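PDB 5CAX: glutaredoxin from Methanosarcina acetivorans, which reduces protein disulfides as a glutaredoxin-like methanoredoxin that depends on coenzyme M, and probably acts in thiol-based electron transfer. Local coordinates for residues Cys33-Lys38 and Val88-Lys93. Residues are numbered along the deposited sequence; the frame is centred on the assembly and turned at random.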
# COMPACT_ATOMS: atom_id res chain seq x y z
N CYS A 33 0.01 9.11 -3.19
CA CYS A 33 -0.19 7.67 -3.35
C CYS A 33 0.83 7.08 -4.34
O CYS A 33 1.51 6.10 -4.03
CB CYS A 33 -1.60 7.39 -3.85
SG CYS A 33 -2.87 7.24 -2.58
N LYS A 34 0.99 7.73 -5.48
CA LYS A 34 1.93 7.29 -6.50
C LYS A 34 3.36 7.47 -6.02
O LYS A 34 4.23 6.65 -6.31
CB LYS A 34 1.69 8.05 -7.81
CG LYS A 34 0.49 7.52 -8.57
CD LYS A 34 0.24 8.27 -9.84
CE LYS A 34 -0.48 9.55 -9.54
NZ LYS A 34 -0.70 10.35 -10.76
N LYS A 35 3.60 8.55 -5.29
CA LYS A 35 4.92 8.79 -4.69
C LYS A 35 5.28 7.70 -3.68
O LYS A 35 6.44 7.34 -3.53
CB LYS A 35 4.96 10.16 -3.99
CG LYS A 35 5.07 11.42 -4.86
CD LYS A 35 6.24 11.36 -5.82
CE LYS A 35 6.29 12.61 -6.73
NZ LYS A 35 7.32 12.51 -7.81
N THR A 36 4.27 7.17 -2.99
CA THR A 36 4.50 6.08 -2.04
C THR A 36 4.93 4.80 -2.75
O THR A 36 5.93 4.19 -2.34
CB THR A 36 3.24 5.79 -1.17
OG1 THR A 36 2.82 6.99 -0.52
CG2 THR A 36 3.55 4.75 -0.11
N LYS A 37 4.21 4.38 -3.78
CA LYS A 37 4.60 3.16 -4.51
C LYS A 37 5.92 3.33 -5.25
O LYS A 37 6.67 2.35 -5.40
CB LYS A 37 3.48 2.68 -5.45
CG LYS A 37 3.44 3.26 -6.82
CD LYS A 37 3.97 2.31 -7.88
CE LYS A 37 3.55 2.86 -9.23
NZ LYS A 37 4.22 2.27 -10.40
N LYS A 38 6.17 4.54 -5.75
CA LYS A 38 7.45 4.87 -6.37
C LYS A 38 8.58 4.77 -5.35
O LYS A 38 9.69 4.38 -5.67
CB LYS A 38 7.42 6.28 -6.95
CG LYS A 38 8.69 6.72 -7.66
CD LYS A 38 8.66 8.22 -7.94
CE LYS A 38 9.77 8.67 -8.90
NZ LYS A 38 11.17 8.39 -8.46
N VAL A 88 -0.07 5.28 7.40
CA VAL A 88 -1.02 6.14 6.72
C VAL A 88 -0.26 7.37 6.18
O VAL A 88 0.42 8.07 6.93
CB VAL A 88 -2.18 6.56 7.68
CG1 VAL A 88 -3.25 7.32 6.93
CG2 VAL A 88 -2.80 5.33 8.33
N GLY A 89 -0.38 7.62 4.88
CA GLY A 89 0.32 8.73 4.25
C GLY A 89 1.63 8.38 3.54
O GLY A 89 2.17 7.28 3.68
N PHE A 90 2.13 9.33 2.76
CA PHE A 90 3.44 9.19 2.13
C PHE A 90 4.53 9.58 3.15
O PHE A 90 5.12 10.66 3.10
CB PHE A 90 3.51 10.06 0.87
CG PHE A 90 4.85 10.04 0.18
CD1 PHE A 90 5.48 8.83 -0.10
CD2 PHE A 90 5.48 11.22 -0.18
CE1 PHE A 90 6.70 8.80 -0.73
CE2 PHE A 90 6.72 11.20 -0.82
CZ PHE A 90 7.33 9.98 -1.09
N LYS A 91 4.78 8.67 4.09
CA LYS A 91 5.71 8.91 5.18
C LYS A 91 7.00 8.12 4.99
O LYS A 91 7.13 6.99 5.48
CB LYS A 91 5.04 8.54 6.50
CG LYS A 91 3.88 9.46 6.80
CD LYS A 91 3.33 9.29 8.18
CE LYS A 91 2.30 10.37 8.48
NZ LYS A 91 1.06 10.33 7.68
N GLU A 92 7.95 8.74 4.28
CA GLU A 92 9.19 8.10 3.84
C GLU A 92 10.09 7.53 4.95
O GLU A 92 10.41 6.34 4.92
CB GLU A 92 10.01 9.09 3.02
CG GLU A 92 11.16 8.45 2.25
CD GLU A 92 11.70 9.35 1.15
OE1 GLU A 92 11.05 10.35 0.79
OE2 GLU A 92 12.80 9.05 0.63
N LYS A 93 10.50 8.35 5.92
CA LYS A 93 11.35 7.85 7.00
C LYS A 93 10.65 6.69 7.71
O LYS A 93 11.24 5.65 7.98
CB LYS A 93 11.72 8.96 8.00
CG LYS A 93 12.30 8.42 9.32
CD LYS A 93 12.86 9.51 10.25
CE LYS A 93 11.80 10.14 11.14
NZ LYS A 93 12.38 10.98 12.22
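Phe90 lays one face of its ring against helix 31-43, with Lys35 CB standing over the middle of it as a CH-pi contact, 3.7 Å from the centroid and 10° off the ring normal. Beyond CB the lysine chain bends and carries its ammonium end away, leaving the first methylene to do the touching. Along one flank of the ring, Phe90 CE1 comes 3.2 Å from Lys35 O. On the same flank, Thr36 lies nearer the root of the side chain: its OG1 comes obliquely to the ring, 3.3 Å from Phe90 CD1, while the two side chains run past each other in opposite directions. That hydroxyl is hydrogen-bonded to Trp32 O one turn back, so beside Phe90 it makes a plain van der Waals contact. With CG anti to the backbone N (chi1 177°), Phe90 extends from its inverse gamma turn to the helix, where Trp32 and Leu39 also touch its side chain. An alanine in its place would lose the whole ring, probably leaving Lys35 CB without its aromatic surface and opening a gap between the helix and the loop. The packing links the helix that supplies cadmium ligand Cys33 to the turn between strand 85-88 and helix 92-99, part of the thioredoxin-like glutaredoxin fold, in which helices pack around a central mixed sheet.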